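Long-range contacts in cytoplasmic export protein 1 (Saccharomyces cerevisiae, PDB 3VWA), which binds tRNA and takes part in its export from the nucleus, probably collecting it from export receptors at the nuclear pore and delivering it to translation: residues A[10-15]-A[73-78]; A[21-26]-A[172-177]; A[128-133]-A[149-154]. All blocks are in the same frame, centred on the assembly; numbering follows the deposited sequence.

Interaction 1. Residues A[10-15]-A[73-78]; sequences QFPYTI and VLETFD
The curled antiparallel sheet of the N-terminal lobe of the kinase-like domain folds over on itself here, so that strand 13-15 and the residues leading into it meet strand 73-77, with which they do not pair, through side chains. The strand axes cross at -80°, 11.9 Å apart at the closest, a gap that large aromatic side chains can span. Phe-11, its CG anti to the backbone N, points CE2 over one face of the Phe-77 ring in an edge-to-face pair: the centroids lie 4.8 Å apart, and Phe-11 CE2 comes within 3.4 Å of Phe-77 CZ. The edge of Phe-77 meets the edge of Tyr-13, with Tyr-13 CE2 4.0 Å from Phe-77 CZ, while the Pro-12 ring packs tip to tip against Phe-77. Tyr-13 OH donates to Glu-75 OE2, which accepts at 3.0 Å through its anti lone pair and which the extended Glu-75 chain carries across to the edge of the phenol. A classic beta bulge, with Leu-74 and Glu-75 both opposite Val-87, lets these two successive residues face the 10-15 segment. Val-40 and Val-87 also pack on Tyr-13 inside a strongly curved sheet, as in the small lobe of protein kinases.

Interaction 2. Residues A[21-26]-A[172-177]; sequences TETALW and NIIGSQ
No flat group lies between these two segments, so neither ring faces nor ring edges shape the contact; the indole of Trp-26 turns to other partners, donating NE1 to Glu-150 OE2, meeting Phe-147 edge-to-face and packing on Ile-55 and Ala-58 of helix 52-64. What joins 21-26 to 172-177 is a set of aliphatic branches. Leu-25, its CG anti to the carbonyl carbon, spreads its two methyls over successive residues of the helix end: CD2 lies 3.6 Å from Ile-173 CG2, and CD1 lies 4.0 Å from Ile-174 CD1. Both isoleucines cross the leucine at about a right angle. A bend at chi2 of -76° brings the Ile-174 CD1 methyl among three neighbours, since it also lies 4.0 Å from Ala-24 CB and 4.2 Å from Thr-23 CG2. The small Ala-24 lets the backbones come close, its CA 6.0 Å from that of Ile-174. An alanine in place of Leu-25 would probably leave Ile-173 CG2 and Ile-174 CD1 poorly packed and loosen this surface contact. The turn is closed by Thr-23 N donating to Trp-26 O at 2.8 Å, and the helix ends in a Schellman motif with Gly-175, whose positive phi suits glycine, as its C-prime residue. Hydrophobic packing thus joins a beta-hairpin turn, placed like the glycine-rich loop of protein kinases, to the Schellman-capped end of helix 160-174.

Interaction 3. Residues A[128-133]-A[149-154]; sequences LGTLSK and LELCSS
Thr-130 holds OG1 in the crowded position between backbone N and carbonyl carbon (chi1 64°). OG1 bonds to Gly-148 O, while CG2 packs 3.8 Å from Leu-151 CB. Leu-151, its CG anti to the carbonyl carbon, also carries CD1 to within 3.9 Å of Gly-129 O. Leu-128 has CG anti to the backbone N, and its CD2 meets Leu-149 CD1 at 4.1 Å. Gly-129 suits its place, for its phi is positive and a beta carbon there would crowd the CD1 methyl of Leu-151. A type I turn from Leu-149 to Cys-152 shapes the other side. No direct hydrogen bond crosses; a water bridges, donating to Leu-128 O at 2.5 Å and accepting from Leu-151 N at 2.8 Å. Glu-150 bends at chi2 to bring OE1 within 3.8 Å of Thr-130 CG2, and its OE2 accepts from Trp-26 NE1. Asp-187 takes the backbone N-H groups of Leu-128 and Gly-129, as the aspartate of helix F does in kinases. Residues 128-130 probably stand in place of HRD, with Thr-130 at its aspartate, and 149-154 follows directly on the probable match to DFG, which ends at Gly-148. Apolar packing and one water join the two segments, the water and Asp-187 satisfying backbone polar atoms. Thr-130 has no carboxylate and its OG1 is engaged, so it is unlikely to act as a catalytic base, consistent with a pseudokinase-like site.

In the fold
From the N terminus, segment 10-15 opens interaction 1, and 21-26 opens interaction 2 soon afterwards. Interaction 1 closes at 73-78, with 57 residues between its segments, drawing two distant strands of the N-terminal sheet together. Interaction 2 is still open then, so the two cross. Interaction 3 opens only later, at 128-133, and closes at 149-154, joining two loops within the span of interaction 2, which finally closes at 172-177 and ties the sheet to helix 160-174. Interactions 2 and 3 touch through Trp-26 and Glu-150, their centres about 13 Å apart, whereas the centre of interaction 1 lies about 23 Å from the centre of either. All three precede the helical HEAT-repeat region.

Interaction 1. Residues A[10-15]-A[73-78]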
loop_
_atom_site.group_PDB
_atom_site.type_symbol
_atom_site.label_atom_id
_atom_site.label_comp_id
_atom_site.label_asym_id
_atom_site.label_seq_id
_atom_site.Cartn_x
_atom_site.Cartn_y
_atom_site.Cartn_z
ATOM N N GLN A 10 -1.194 33.450 16.863
ATOM C CA GLN A 10 -0.227 32.606 17.598
ATOM C C GLN A 10 -0.637 31.119 17.788
ATOM O O GLN A 10 -0.194 30.480 18.774
ATOM C CB GLN A 10 0.020 33.213 18.981
ATOM C CG GLN A 10 1.467 33.439 19.329
ATOM C CD GLN A 10 1.801 34.905 19.285
ATOM O OE1 GLN A 10 1.943 35.554 20.325
ATOM N NE2 GLN A 10 1.895 35.450 18.077
ATOM N N PHE A 11 -1.467 30.596 16.870
ATOM C CA PHE A 11 -2.066 29.268 16.991
ATOM C C PHE A 11 -1.082 28.148 16.582
ATOM O O PHE A 11 -0.507 28.168 15.514
ATOM C CB PHE A 11 -3.383 29.184 16.208
ATOM C CG PHE A 11 -4.243 27.957 16.536
ATOM C CD1 PHE A 11 -4.686 27.106 15.519
ATOM C CD2 PHE A 11 -4.657 27.680 17.850
ATOM C CE1 PHE A 11 -5.491 26.007 15.799
ATOM C CE2 PHE A 11 -5.459 26.574 18.144
ATOM C CZ PHE A 11 -5.866 25.733 17.105
ATOM N N PRO A 12 -0.894 27.157 17.450
ATOM C CA PRO A 12 0.107 26.097 17.192
ATOM C C PRO A 12 -0.201 25.130 16.004
ATOM O O PRO A 12 0.616 24.271 15.704
ATOM C CB PRO A 12 0.148 25.312 18.509
ATOM C CG PRO A 12 -0.673 26.075 19.498
ATOM C CD PRO A 12 -1.581 27.005 18.739
ATOM N N TYR A 13 -1.339 25.271 15.330
ATOM C CA TYR A 13 -1.702 24.311 14.311
ATOM C C TYR A 13 -2.210 25.031 13.097
ATOM O O TYR A 13 -2.754 26.146 13.204
ATOM C CB TYR A 13 -2.772 23.353 14.857
ATOM C CG TYR A 13 -2.364 22.724 16.194
ATOM C CD1 TYR A 13 -1.582 21.586 16.239
ATOM C CD2 TYR A 13 -2.749 23.293 17.404
ATOM C CE1 TYR A 13 -1.204 21.017 17.458
ATOM C CE2 TYR A 13 -2.390 22.736 18.612
ATOM C CZ TYR A 13 -1.611 21.608 18.644
ATOM O OH TYR A 13 -1.243 21.053 19.849
ATOM N N THR A 14 -2.015 24.440 11.934
ATOM C CA THR A 14 -2.734 24.957 10.774
ATOM C C THR A 14 -3.983 24.102 10.569
ATOM O O THR A 14 -3.984 22.924 10.896
ATOM C CB THR A 14 -1.879 24.897 9.516
ATOM O OG1 THR A 14 -1.544 23.531 9.278
ATOM C CG2 THR A 14 -0.595 25.725 9.698
ATOM N N ILE A 15 -5.030 24.676 10.021
ATOM C CA ILE A 15 -6.281 23.953 9.864
ATOM C C ILE A 15 -6.704 24.080 8.431
ATOM O O ILE A 15 -6.730 25.190 7.849
ATOM C CB ILE A 15 -7.409 24.523 10.763
ATOM C CG1 ILE A 15 -6.989 24.533 12.227
ATOM C CG2 ILE A 15 -8.729 23.751 10.594
ATOM C CD1 ILE A 15 -7.871 25.438 13.072
ATOM N N VAL A 73 -5.568 12.973 22.831
ATOM C CA VAL A 73 -5.722 14.405 22.705
ATOM C C VAL A 73 -4.359 15.070 22.850
ATOM O O VAL A 73 -3.544 14.628 23.635
ATOM C CB VAL A 73 -6.778 14.991 23.673
ATOM C CG1 VAL A 73 -8.192 14.495 23.322
ATOM C CG2 VAL A 73 -6.434 14.688 25.128
ATOM N N LEU A 74 -4.095 16.093 22.045
ATOM C CA LEU A 74 -2.803 16.801 22.101
ATOM C C LEU A 74 -2.950 18.095 22.868
ATOM O O LEU A 74 -2.147 18.389 23.755
ATOM C CB LEU A 74 -2.225 17.040 20.703
ATOM C CG LEU A 74 -1.314 16.026 19.974
ATOM C CD1 LEU A 74 -1.167 14.678 20.666
ATOM C CD2 LEU A 74 -1.851 15.825 18.572
ATOM N N GLU A 75 -3.996 18.855 22.565
ATOM C CA GLU A 75 -4.212 20.109 23.258
ATOM C C GLU A 75 -5.668 20.555 23.143
ATOM O O GLU A 75 -6.316 20.196 22.179
ATOM C CB GLU A 75 -3.299 21.182 22.634
ATOM C CG GLU A 75 -2.920 22.290 23.619
ATOM C CD GLU A 75 -2.039 23.371 23.014
ATOM O OE1 GLU A 75 -1.881 24.397 23.694
ATOM O OE2 GLU A 75 -1.536 23.209 21.869
ATOM N N THR A 76 -6.160 21.346 24.107
ATOM C CA THR A 76 -7.490 21.959 24.046
ATOM C C THR A 76 -7.457 23.500 24.159
ATOM O O THR A 76 -6.491 24.067 24.742
ATOM C CB THR A 76 -8.443 21.386 25.099
ATOM O OG1 THR A 76 -8.008 21.770 26.415
ATOM C CG2 THR A 76 -8.514 19.877 25.004
ATOM N N PHE A 77 -8.497 24.144 23.591
ATOM C CA PHE A 77 -8.712 25.620 23.610
ATOM C C PHE A 77 -10.189 25.919 23.842
ATOM O O PHE A 77 -11.021 25.375 23.128
ATOM C CB PHE A 77 -8.342 26.227 22.265
ATOM C CG PHE A 77 -6.969 25.877 21.823
ATOM C CD1 PHE A 77 -5.877 26.684 22.179
ATOM C CD2 PHE A 77 -6.743 24.702 21.104
ATOM C CE1 PHE A 77 -4.594 26.315 21.786
ATOM C CE2 PHE A 77 -5.474 24.338 20.721
ATOM C CZ PHE A 77 -4.403 25.145 21.048
ATOM N N ASP A 78 -10.516 26.763 24.819
ATOM C CA ASP A 78 -11.930 27.084 25.120
ATOM C C ASP A 78 -12.186 28.557 25.503
ATOM O O ASP A 78 -13.306 28.930 25.881
ATOM C CB ASP A 78 -12.503 26.142 26.201
ATOM C CG ASP A 78 -11.667 26.121 27.460
ATOM O OD1 ASP A 78 -10.920 27.099 27.688
ATOM O OD2 ASP A 78 -11.723 25.114 28.206
#

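Interaction 2. Residues A[21-26]-A[172-177]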
loop_
_atom_site.group_PDB
_atom_site.type_symbol
_atom_site.label_atom_id
_atom_site.label_comp_id
_atom_site.label_asym_id
_atom_site.label_seq_id
_atom_site.Cartn_x
_atom_site.Cartn_y
_atom_site.Cartn_z
ATOM N N THR A 21 -15.834 15.959 8.110
ATOM C CA THR A 21 -17.095 15.525 8.696
ATOM C C THR A 21 -17.590 16.695 9.546
ATOM O O THR A 21 -16.777 17.505 10.078
ATOM C CB THR A 21 -16.923 14.289 9.596
ATOM O OG1 THR A 21 -18.191 13.709 9.860
ATOM C CG2 THR A 21 -16.417 14.672 10.916
ATOM N N GLU A 22 -18.910 16.751 9.682
ATOM C CA GLU A 22 -19.617 17.764 10.414
ATOM C C GLU A 22 -20.653 17.019 11.207
ATOM O O GLU A 22 -21.153 16.021 10.742
ATOM C CB GLU A 22 -20.372 18.641 9.435
ATOM C CG GLU A 22 -19.835 20.042 9.270
ATOM C CD GLU A 22 -20.937 21.077 9.392
ATOM O OE1 GLU A 22 -22.091 20.810 8.974
ATOM O OE2 GLU A 22 -20.645 22.157 9.924
ATOM N N THR A 23 -21.006 17.534 12.378
ATOM C CA THR A 23 -22.033 16.956 13.234
ATOM C C THR A 23 -22.744 18.155 13.837
ATOM O O THR A 23 -22.359 19.276 13.569
ATOM C CB THR A 23 -21.367 15.976 14.234
ATOM O OG1 THR A 23 -21.401 14.671 13.656
ATOM C CG2 THR A 23 -22.013 15.936 15.574
ATOM N N ALA A 24 -23.805 17.948 14.597
ATOM C CA ALA A 24 -24.487 19.076 15.191
ATOM C C ALA A 24 -23.599 19.788 16.206
ATOM O O ALA A 24 -23.819 20.975 16.468
ATOM C CB ALA A 24 -25.785 18.634 15.846
ATOM N N LEU A 25 -22.628 19.077 16.804
ATOM C CA LEU A 25 -21.784 19.699 17.845
ATOM C C LEU A 25 -20.345 20.087 17.450
ATOM O O LEU A 25 -19.706 20.874 18.153
ATOM C CB LEU A 25 -21.730 18.835 19.074
ATOM C CG LEU A 25 -23.099 18.717 19.683
ATOM C CD1 LEU A 25 -23.021 17.666 20.743
ATOM C CD2 LEU A 25 -23.608 20.039 20.258
ATOM N N TRP A 26 -19.850 19.518 16.353
ATOM C CA TRP A 26 -18.451 19.619 15.964
ATOM C C TRP A 26 -18.298 19.613 14.477
ATOM O O TRP A 26 -19.026 18.897 13.757
ATOM C CB TRP A 26 -17.625 18.429 16.505
ATOM C CG TRP A 26 -17.689 18.325 17.991
ATOM C CD1 TRP A 26 -18.576 17.583 18.762
ATOM C CD2 TRP A 26 -16.841 19.010 18.962
ATOM N NE1 TRP A 26 -18.336 17.789 20.098
ATOM C CE2 TRP A 26 -17.325 18.615 20.278
ATOM C CE3 TRP A 26 -15.774 19.902 18.873
ATOM C CZ2 TRP A 26 -16.754 19.097 21.439
ATOM C CZ3 TRP A 26 -15.192 20.351 20.052
ATOM C CH2 TRP A 26 -15.685 19.960 21.302
ATOM N N ASN A 172 -31.577 15.579 22.392
ATOM C CA ASN A 172 -32.421 16.574 21.723
ATOM C C ASN A 172 -31.645 17.433 20.724
ATOM O O ASN A 172 -32.155 17.752 19.638
ATOM C CB ASN A 172 -33.130 17.471 22.747
ATOM N N ILE A 173 -30.419 17.815 21.103
ATOM C CA ILE A 173 -29.563 18.601 20.231
ATOM C C ILE A 173 -29.227 17.749 19.017
ATOM O O ILE A 173 -29.411 18.176 17.882
ATOM C CB ILE A 173 -28.283 19.094 20.970
ATOM C CG1 ILE A 173 -28.630 20.312 21.835
ATOM C CG2 ILE A 173 -27.155 19.388 19.980
ATOM C CD1 ILE A 173 -27.933 20.349 23.183
ATOM N N ILE A 174 -28.763 16.527 19.256
ATOM C CA ILE A 174 -28.372 15.658 18.154
ATOM C C ILE A 174 -29.553 15.143 17.324
ATOM O O ILE A 174 -29.332 14.566 16.260
ATOM C CB ILE A 174 -27.507 14.478 18.628
ATOM C CG1 ILE A 174 -26.228 15.007 19.266
ATOM C CG2 ILE A 174 -27.171 13.566 17.447
ATOM C CD1 ILE A 174 -25.226 15.489 18.246
ATOM N N GLY A 175 -30.787 15.357 17.790
ATOM C CA GLY A 175 -31.969 14.966 17.017
ATOM C C GLY A 175 -31.958 13.461 16.900
ATOM O O GLY A 175 -32.106 12.901 15.813
ATOM N N SER A 176 -31.756 12.815 18.041
ATOM C CA SER A 176 -31.591 11.374 18.123
ATOM C C SER A 176 -32.359 10.815 19.314
ATOM O O SER A 176 -32.653 11.538 20.292
ATOM C CB SER A 176 -30.105 11.012 18.275
ATOM O OG SER A 176 -29.949 9.613 18.429
ATOM N N GLN A 177 -32.645 9.520 19.225
ATOM C CA GLN A 177 -33.338 8.795 20.267
ATOM C C GLN A 177 -32.470 8.501 21.495
ATOM O O GLN A 177 -31.496 7.772 21.408
ATOM C CB GLN A 177 -33.833 7.474 19.700
ATOM C CG GLN A 177 -34.674 6.689 20.685
ATOM C CD GLN A 177 -36.145 6.745 20.343
ATOM O OE1 GLN A 177 -36.632 5.970 19.514
ATOM N NE2 GLN A 177 -36.866 7.666 20.978
#

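Interaction 3. Residues A[128-133]-A[149-154]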
loop_
_atom_site.group_PDB
_atom_site.type_symbol
_atom_site.label_atom_id
_atom_site.label_comp_id
_atom_site.label_asym_id
_atom_site.label_seq_id
_atom_site.Cartn_x
_atom_site.Cartn_y
_atom_site.Cartn_z
ATOM N N LEU A 128 -20.359 7.073 29.501
ATOM C CA LEU A 128 -19.951 7.709 28.250
ATOM C C LEU A 128 -21.164 8.388 27.706
ATOM O O LEU A 128 -21.148 9.591 27.506
ATOM C CB LEU A 128 -19.375 6.701 27.242
ATOM C CG LEU A 128 -18.341 7.150 26.178
ATOM C CD1 LEU A 128 -18.368 6.295 24.921
ATOM C CD2 LEU A 128 -18.361 8.648 25.817
ATOM N N GLY A 129 -22.206 7.596 27.448
ATOM C CA GLY A 129 -23.525 8.102 27.179
ATOM C C GLY A 129 -23.827 8.505 25.764
ATOM O O GLY A 129 -25.013 8.656 25.389
ATOM N N THR A 130 -22.770 8.652 24.964
ATOM C CA THR A 130 -22.860 9.224 23.617
ATOM C C THR A 130 -22.547 8.204 22.483
ATOM O O THR A 130 -22.376 8.608 21.326
ATOM C CB THR A 130 -21.834 10.362 23.479
ATOM O OG1 THR A 130 -20.518 9.779 23.601
ATOM C CG2 THR A 130 -22.081 11.555 24.569
ATOM N N LEU A 131 -22.429 6.922 22.808
ATOM C CA LEU A 131 -22.079 5.887 21.793
ATOM C C LEU A 131 -22.987 5.906 20.560
ATOM O O LEU A 131 -24.193 5.741 20.662
ATOM C CB LEU A 131 -22.152 4.484 22.390
ATOM C CG LEU A 131 -20.979 3.881 23.144
ATOM C CD1 LEU A 131 -21.470 2.730 23.991
ATOM C CD2 LEU A 131 -19.912 3.352 22.203
ATOM N N SER A 132 -22.408 6.098 19.386
ATOM C CA SER A 132 -23.215 6.214 18.183
ATOM C C SER A 132 -22.293 6.030 16.979
ATOM O O SER A 132 -21.094 5.813 17.125
ATOM C CB SER A 132 -23.924 7.587 18.160
ATOM O OG SER A 132 -23.165 8.607 17.510
ATOM N N LYS A 133 -22.830 6.149 15.777
ATOM C CA LYS A 133 -22.002 5.973 14.626
ATOM C C LYS A 133 -20.957 7.084 14.570
ATOM O O LYS A 133 -19.824 6.881 14.110
ATOM C CB LYS A 133 -22.856 5.880 13.381
ATOM C CG LYS A 133 -23.692 4.594 13.360
ATOM C CD LYS A 133 -24.576 4.552 12.123
ATOM C CE LYS A 133 -26.014 4.235 12.492
ATOM N NZ LYS A 133 -26.951 4.846 11.499
ATOM N N LEU A 149 -17.123 13.216 24.252
ATOM C CA LEU A 149 -17.001 13.141 25.681
ATOM C C LEU A 149 -17.991 14.156 26.321
ATOM O O LEU A 149 -17.930 14.453 27.525
ATOM C CB LEU A 149 -15.534 13.461 25.961
ATOM C CG LEU A 149 -14.547 12.376 26.440
ATOM C CD1 LEU A 149 -14.960 10.908 26.212
ATOM C CD2 LEU A 149 -13.136 12.674 25.939
ATOM N N GLU A 150 -18.938 14.642 25.511
ATOM C CA GLU A 150 -19.939 15.652 25.958
ATOM C C GLU A 150 -20.670 15.321 27.260
ATOM O O GLU A 150 -20.896 16.198 28.107
ATOM C CB GLU A 150 -20.987 15.926 24.876
ATOM C CG GLU A 150 -20.412 16.495 23.589
ATOM C CD GLU A 150 -19.831 15.449 22.658
ATOM O OE1 GLU A 150 -19.898 14.248 22.965
ATOM O OE2 GLU A 150 -19.317 15.829 21.586
ATOM N N LEU A 151 -21.046 14.056 27.414
ATOM C CA LEU A 151 -21.849 13.625 28.552
ATOM C C LEU A 151 -20.995 12.910 29.602
ATOM O O LEU A 151 -21.471 12.535 30.652
ATOM C CB LEU A 151 -22.956 12.684 28.043
ATOM C CG LEU A 151 -24.107 13.321 27.252
ATOM C CD1 LEU A 151 -25.167 12.255 27.001
ATOM C CD2 LEU A 151 -24.729 14.469 28.028
ATOM N N CYS A 152 -19.727 12.704 29.294
ATOM C CA CYS A 152 -18.890 11.835 30.090
ATOM C C CYS A 152 -18.689 12.348 31.515
ATOM O O CYS A 152 -18.293 13.510 31.744
ATOM C CB CYS A 152 -17.532 11.695 29.418
ATOM S SG CYS A 152 -16.437 10.592 30.317
ATOM N N SER A 153 -18.944 11.466 32.460
ATOM C CA SER A 153 -18.706 11.728 33.891
ATOM C C SER A 153 -18.405 10.415 34.664
ATOM O O SER A 153 -18.700 9.293 34.199
ATOM C CB SER A 153 -19.904 12.473 34.528
ATOM O OG SER A 153 -21.092 12.361 33.732
ATOM N N SER A 154 -17.802 10.581 35.833
ATOM C CA SER A 154 -17.491 9.493 36.738
ATOM C C SER A 154 -18.754 8.933 37.382
ATOM O O SER A 154 -19.722 9.650 37.631
ATOM C CB SER A 154 -16.530 9.994 37.818
ATOM O OG SER A 154 -16.096 8.920 38.649
HETATM O O HOH W 1 -19.874 11.633 26.699
#